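Local coordinates for protein cellulase, glycosyl hydrolase family 5, TPS linker, domain X (PDB 5E9P) that binds cellulose and xylan as a type A carbohydrate-binding module of family 64, attached to a family 5 glycoside hydrolase that probably degrades cellulose, at residues L42-I47 with Y71-S76; N38-D43 with W80-I85. All coordinates share one frame; numbering follows the deposited sequence.

Contact 1 (L42-I47 with Y71-S76); sequences LDLLEI and YIHYKS
D43 and L44 both send their backbone N-H to K75 O, the classic beta bulge that starts the antiparallel pairing of 44-47 with 70-76 in this jelly roll. D43 N is 2.8 Å from K75 O but binds at a bent 131°, while L44 N approaches in the carbonyl plane, on a lone pair. Along L44, CB lies 4.0 Å from K75 CB, CG comes within 4.2 Å of H73 O, and CD2 ends 3.6 Å from H73 ND1. On the same face E46 runs alongside H73. Its CG lies between the backbone N and the carbonyl carbon (chi1 57°), and the extended chain carries OE2 to the imidazole edge. H73 NE2 bonds E18 and the ring stacks on Y20, so carboxylates grip both nitrogens, consistent with a protonated ring. An alanine at E46 would probably leave H73 ND1 without its carboxylate mate, the ring then relying on E18 and Y20. On the other face L45 CD1 packs 3.7 Å from I72 CG2; from the preceding loop L42 CD2 comes 3.4 Å from Y74 CE2. The bond from H73 ND1 to E46 OE2 is 2.7 Å long, nearly straight at 171°, on the carboxylate's anti side.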
loop_
_atom_site.group_PDB
_atom_site.type_symbol
_atom_site.label_atom_id
_atom_site.label_comp_id
_atom_site.label_asym_id
_atom_site.label_seq_id
_atom_site.Cartn_x
_atom_site.Cartn_y
_atom_site.Cartn_z
ATOM N N LEU A 42 -1.880 0.293 11.940
ATOM C CA LEU A 42 -2.451 1.367 11.166
ATOM C C LEU A 42 -3.894 1.659 11.525
ATOM O O LEU A 42 -4.669 0.742 11.846
ATOM C CB LEU A 42 -2.326 1.100 9.671
ATOM C CG LEU A 42 -0.907 0.845 9.185
ATOM C CD1 LEU A 42 -0.906 0.739 7.682
ATOM C CD2 LEU A 42 0.073 1.884 9.634
ATOM N N ASP A 43 -4.256 2.914 11.420
ATOM C CA ASP A 43 -5.672 3.282 11.398
ATOM C C ASP A 43 -6.291 3.039 10.045
ATOM O O ASP A 43 -7.498 2.752 9.967
ATOM C CB ASP A 43 -5.841 4.773 11.771
ATOM C CG ASP A 43 -5.437 5.064 13.254
ATOM O OD1 ASP A 43 -5.693 4.186 14.053
ATOM O OD2 ASP A 43 -4.986 6.226 13.495
ATOM N N LEU A 44 -5.533 3.172 8.976
ATOM C CA LEU A 44 -6.035 2.949 7.603
ATOM C C LEU A 44 -4.899 2.619 6.694
ATOM O O LEU A 44 -3.853 3.266 6.727
ATOM C CB LEU A 44 -6.733 4.202 7.106
ATOM C CG LEU A 44 -7.356 4.154 5.734
ATOM C CD1 LEU A 44 -8.495 3.155 5.670
ATOM C CD2 LEU A 44 -7.837 5.526 5.304
ATOM N N LEU A 45 -5.165 1.618 5.827
ATOM C CA LEU A 45 -4.357 1.432 4.610
ATOM C C LEU A 45 -5.373 1.079 3.528
ATOM O O LEU A 45 -5.889 -0.033 3.542
ATOM C CB LEU A 45 -3.302 0.358 4.735
ATOM C CG LEU A 45 -2.279 0.383 3.567
ATOM C CD1 LEU A 45 -1.361 1.574 3.647
ATOM C CD2 LEU A 45 -1.488 -0.904 3.557
ATOM N N GLU A 46 -5.663 2.049 2.655
ATOM C CA GLU A 46 -6.581 1.759 1.563
ATOM C C GLU A 46 -5.835 1.864 0.257
ATOM O O GLU A 46 -5.012 2.786 0.088
ATOM C CB GLU A 46 -7.837 2.566 1.634
ATOM C CG GLU A 46 -7.620 4.004 1.646
ATOM C CD GLU A 46 -8.878 4.897 1.756
ATOM O OE1 GLU A 46 -9.989 4.354 1.794
ATOM O OE2 GLU A 46 -8.715 6.168 1.727
ATOM N N ILE A 47 -6.085 0.934 -0.628
ATOM C CA ILE A 47 -5.394 0.870 -1.905
ATOM C C ILE A 47 -6.462 0.770 -2.987
ATOM O O ILE A 47 -7.239 -0.182 -3.003
ATOM C CB ILE A 47 -4.357 -0.273 -1.989
ATOM C CG1 ILE A 47 -3.411 -0.200 -0.791
ATOM C CG2 ILE A 47 -3.648 -0.142 -3.327
ATOM C CD1 ILE A 47 -2.431 -1.364 -0.721
ATOM N N TYR A 71 -2.913 3.635 -5.818
ATOM C CA TYR A 71 -3.000 4.773 -4.921
ATOM C C TYR A 71 -3.163 4.210 -3.509
ATOM O O TYR A 71 -4.154 3.544 -3.205
ATOM C CB TYR A 71 -4.238 5.619 -5.281
ATOM C CG TYR A 71 -4.069 6.315 -6.599
ATOM C CD1 TYR A 71 -4.400 5.703 -7.827
ATOM C CD2 TYR A 71 -3.596 7.628 -6.657
ATOM C CE1 TYR A 71 -4.241 6.355 -9.028
ATOM C CE2 TYR A 71 -3.462 8.275 -7.874
ATOM C CZ TYR A 71 -3.753 7.622 -9.065
ATOM O OH TYR A 71 -3.613 8.314 -10.244
ATOM N N ILE A 72 -2.158 4.496 -2.663
ATOM C CA ILE A 72 -2.054 3.947 -1.310
ATOM C C ILE A 72 -2.199 5.115 -0.334
ATOM O O ILE A 72 -1.425 6.053 -0.335
ATOM C CB ILE A 72 -0.678 3.298 -1.133
ATOM C CG1 ILE A 72 -0.395 2.223 -2.196
ATOM C CG2 ILE A 72 -0.524 2.750 0.278
ATOM C CD1 ILE A 72 1.023 2.200 -2.631
ATOM N N HIS A 73 -3.260 5.016 0.511
ATOM C CA HIS A 73 -3.501 6.023 1.510
ATOM C C HIS A 73 -3.299 5.384 2.875
ATOM O O HIS A 73 -4.014 4.449 3.235
ATOM C CB HIS A 73 -4.927 6.571 1.329
ATOM C CG HIS A 73 -5.349 7.514 2.369
ATOM N ND1 HIS A 73 -6.675 7.661 2.672
ATOM C CD2 HIS A 73 -4.702 8.353 3.198
ATOM C CE1 HIS A 73 -6.826 8.562 3.632
ATOM N NE2 HIS A 73 -5.642 9.044 3.932
ATOM N N TYR A 74 -2.303 5.879 3.588
ATOM C CA TYR A 74 -1.833 5.355 4.871
ATOM C C TYR A 74 -2.176 6.338 5.962
ATOM O O TYR A 74 -1.924 7.550 5.856
ATOM C CB TYR A 74 -0.303 5.230 4.771
ATOM C CG TYR A 74 0.503 4.874 5.996
ATOM C CD1 TYR A 74 0.762 5.777 7.027
ATOM C CD2 TYR A 74 1.115 3.628 6.103
ATOM C CE1 TYR A 74 1.577 5.485 8.066
ATOM C CE2 TYR A 74 1.948 3.339 7.172
ATOM C CZ TYR A 74 2.189 4.256 8.145
ATOM O OH TYR A 74 3.018 3.867 9.191
ATOM N N LYS A 75 -2.668 5.820 7.108
ATOM C CA LYS A 75 -2.792 6.619 8.321
ATOM C C LYS A 75 -2.383 5.807 9.512
ATOM O O LYS A 75 -2.905 4.713 9.745
ATOM C CB LYS A 75 -4.250 7.048 8.543
ATOM C CG LYS A 75 -4.902 7.937 7.525
ATOM C CD LYS A 75 -6.310 8.322 7.739
ATOM C CE LYS A 75 -6.472 9.292 8.882
ATOM N NZ LYS A 75 -7.970 9.651 8.982
ATOM N N SER A 76 -1.459 6.359 10.318
ATOM C CA SER A 76 -1.050 5.802 11.572
ATOM C C SER A 76 -1.077 6.881 12.649
ATOM O O SER A 76 -0.513 7.944 12.457
ATOM C CB SER A 76 0.385 5.238 11.538
ATOM O OG SER A 76 0.695 4.709 12.804
#

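Contact 2 (N38-D43 with W80-I85); sequences NSWNLD and WGHVEI
W80 O and W40 NE1 share one water: it donates to W80 O at 2.7 Å and accepts from W40 NE1 at 2.9 Å, lying in the indole plane at its edge. That bridge ties the loop before strand 82-85 to the end of strand 36-40. With chi1 at 57°, W40 CG is tucked over its own backbone, and the indole lies across H82. The six-membered ring of W40 and the imidazole form an offset stack with centroids 3.9 Å apart and planes 17° from parallel. H82 CD2 sits over the centre of the indole, and H82 CB makes a CH-pi contact with the five-membered ring, 3.6 Å from its centroid. H82 ND1 bonds D14, which probably helps fix the rotation of the imidazole. Between the two backbones, H82 N bonds W40 O and W40 N bonds H82 O, and N38 and E84 exchange a second pair of bonds. On the other face of the sheet, S39 and V83 turn toward the core. Just before strand 82-85 begins, L42 CD2 packs 3.7 Å from G81 CA, where a side chain would be crowded. N41 lies alongside W80, with OD1 3.8 Å from W80 CB. Two solvent-exposed tryptophans beside an antiparallel jelly-roll strand pair fit the type A pattern, in which aromatic rings usually meet flat cellulose surfaces; W40 and W80 may well serve this way.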
loop_
_atom_site.group_PDB
_atom_site.type_symbol
_atom_site.label_atom_id
_atom_site.label_comp_id
_atom_site.label_asym_id
_atom_site.label_seq_id
_atom_site.Cartn_x
_atom_site.Cartn_y
_atom_site.Cartn_z
ATOM N N ASN A 38 1.896 -5.688 3.408
ATOM C CA ASN A 38 1.708 -6.131 4.784
ATOM C C ASN A 38 1.734 -4.909 5.671
ATOM O O ASN A 38 2.538 -3.998 5.453
ATOM C CB ASN A 38 2.822 -7.121 5.191
ATOM C CG ASN A 38 2.451 -7.930 6.372
ATOM O OD1 ASN A 38 1.309 -8.370 6.500
ATOM N ND2 ASN A 38 3.383 -8.200 7.234
ATOM N N SER A 39 0.876 -4.871 6.706
ATOM C CA SER A 39 0.870 -3.732 7.596
ATOM C C SER A 39 0.389 -4.129 8.969
ATOM O O SER A 39 -0.305 -5.149 9.124
ATOM C CB SER A 39 0.016 -2.601 7.046
ATOM O OG SER A 39 -1.370 -2.975 6.900
ATOM N N TRP A 40 0.702 -3.299 9.963
ATOM C CA TRP A 40 0.070 -3.387 11.280
ATOM C C TRP A 40 0.210 -2.061 11.962
ATOM O O TRP A 40 0.966 -1.166 11.563
ATOM C CB TRP A 40 0.645 -4.515 12.137
ATOM C CG TRP A 40 2.103 -4.469 12.386
ATOM C CD1 TRP A 40 2.827 -3.588 13.187
ATOM C CD2 TRP A 40 3.075 -5.349 11.833
ATOM N NE1 TRP A 40 4.150 -3.891 13.137
ATOM C CE2 TRP A 40 4.344 -4.948 12.318
ATOM C CE3 TRP A 40 3.007 -6.481 10.987
ATOM C CZ2 TRP A 40 5.498 -5.617 12.018
ATOM C CZ3 TRP A 40 4.154 -7.115 10.683
ATOM C CH2 TRP A 40 5.388 -6.696 11.180
ATOM N N ASN A 41 -0.552 -1.897 13.044
ATOM C CA ASN A 41 -0.633 -0.659 13.797
ATOM C C ASN A 41 -1.101 0.516 12.978
ATOM O O ASN A 41 -0.764 1.688 13.331
ATOM C CB ASN A 41 0.615 -0.303 14.598
ATOM C CG ASN A 41 0.635 -0.847 16.039
ATOM O OD1 ASN A 41 1.652 -1.230 16.499
ATOM N ND2 ASN A 41 -0.496 -0.803 16.719
ATOM N N LEU A 42 -1.880 0.293 11.940
ATOM C CA LEU A 42 -2.451 1.367 11.166
ATOM C C LEU A 42 -3.894 1.659 11.525
ATOM O O LEU A 42 -4.669 0.742 11.846
ATOM C CB LEU A 42 -2.326 1.100 9.671
ATOM C CG LEU A 42 -0.907 0.845 9.185
ATOM C CD1 LEU A 42 -0.906 0.739 7.682
ATOM C CD2 LEU A 42 0.073 1.884 9.634
ATOM N N ASP A 43 -4.256 2.914 11.420
ATOM C CA ASP A 43 -5.672 3.282 11.398
ATOM C C ASP A 43 -6.291 3.039 10.045
ATOM O O ASP A 43 -7.498 2.752 9.967
ATOM C CB ASP A 43 -5.841 4.773 11.771
ATOM C CG ASP A 43 -5.437 5.064 13.254
ATOM O OD1 ASP A 43 -5.693 4.186 14.053
ATOM O OD2 ASP A 43 -4.986 6.226 13.495
ATOM N N TRP A 80 4.746 3.263 15.675
ATOM C CA TRP A 80 5.027 1.970 15.267
ATOM C C TRP A 80 4.085 1.524 14.100
ATOM O O TRP A 80 4.022 0.341 13.827
ATOM C CB TRP A 80 4.740 1.009 16.529
ATOM C CG TRP A 80 5.464 1.387 17.752
ATOM C CD1 TRP A 80 4.939 1.670 19.023
ATOM C CD2 TRP A 80 6.766 1.530 17.854
ATOM N NE1 TRP A 80 5.869 2.104 19.795
ATOM C CE2 TRP A 80 7.068 2.128 19.125
ATOM C CE3 TRP A 80 7.878 1.412 16.980
ATOM C CZ2 TRP A 80 8.293 2.284 19.611
ATOM C CZ3 TRP A 80 9.148 1.589 17.454
ATOM C CH2 TRP A 80 9.345 2.080 18.768
ATOM N N GLY A 81 3.375 2.432 13.469
ATOM C CA GLY A 81 2.696 2.033 12.231
ATOM C C GLY A 81 3.655 1.457 11.280
ATOM O O GLY A 81 4.794 1.955 11.207
ATOM N N HIS A 82 3.294 0.380 10.596
ATOM C CA HIS A 82 4.198 -0.395 9.748
ATOM C C HIS A 82 3.531 -0.722 8.447
ATOM O O HIS A 82 2.411 -1.215 8.413
ATOM C CB HIS A 82 4.508 -1.714 10.517
ATOM C CG HIS A 82 5.237 -2.716 9.712
ATOM N ND1 HIS A 82 6.586 -2.672 9.495
ATOM C CD2 HIS A 82 4.823 -3.833 9.083
ATOM C CE1 HIS A 82 6.971 -3.702 8.740
ATOM N NE2 HIS A 82 5.891 -4.394 8.486
ATOM N N VAL A 83 4.288 -0.558 7.335
ATOM C CA VAL A 83 3.873 -1.046 6.038
ATOM C C VAL A 83 5.063 -1.559 5.274
ATOM O O VAL A 83 6.174 -0.986 5.343
ATOM C CB VAL A 83 3.089 0.019 5.250
ATOM C CG1 VAL A 83 3.924 1.236 4.908
ATOM C CG2 VAL A 83 2.437 -0.577 3.994
ATOM N N GLU A 84 4.866 -2.616 4.531
ATOM C CA GLU A 84 5.848 -3.163 3.591
ATOM C C GLU A 84 5.136 -3.501 2.307
ATOM O O GLU A 84 4.068 -4.132 2.332
ATOM C CB GLU A 84 6.457 -4.459 4.248
ATOM C CG GLU A 84 7.603 -5.077 3.436
ATOM C CD GLU A 84 8.322 -6.146 4.103
ATOM O OE1 GLU A 84 7.663 -6.868 4.815
ATOM O OE2 GLU A 84 9.452 -6.416 3.588
ATOM N N ILE A 85 5.725 -3.116 1.192
ATOM C CA ILE A 85 5.195 -3.429 -0.147
ATOM C C ILE A 85 6.351 -3.968 -0.930
ATOM O O ILE A 85 7.257 -3.170 -1.321
ATOM C CB ILE A 85 4.563 -2.204 -0.808
ATOM C CG1 ILE A 85 3.566 -1.513 0.107
ATOM C CG2 ILE A 85 3.969 -2.640 -2.138
ATOM C CD1 ILE A 85 2.897 -0.297 -0.456
HETATM O O HOH W 1 5.503 -1.779 14.512
#

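Each contact lies in one of the two facing sheets of the jelly roll, their centres about 8 Å apart. Contact 1 joins neighbouring strands 44-47 and 70-76 of the five-strand mixed sheet; contact 2 joins 36-40 and 82-85 of the four-strand antiparallel one. Strand 36-40 runs through the turn at 41-43 into 44-47, and 70-76 leads on to 82-85; the chain passes from one sheet to the other at both links, and contact 2 encloses contact 1 in sequence. L42 and D43 belong to both. Between the sheets Y74 CE2 meets V83 CG1 at 3.7 Å, part of a shared apolar core, while W40 and W80 face solvent, where cellulose could be met.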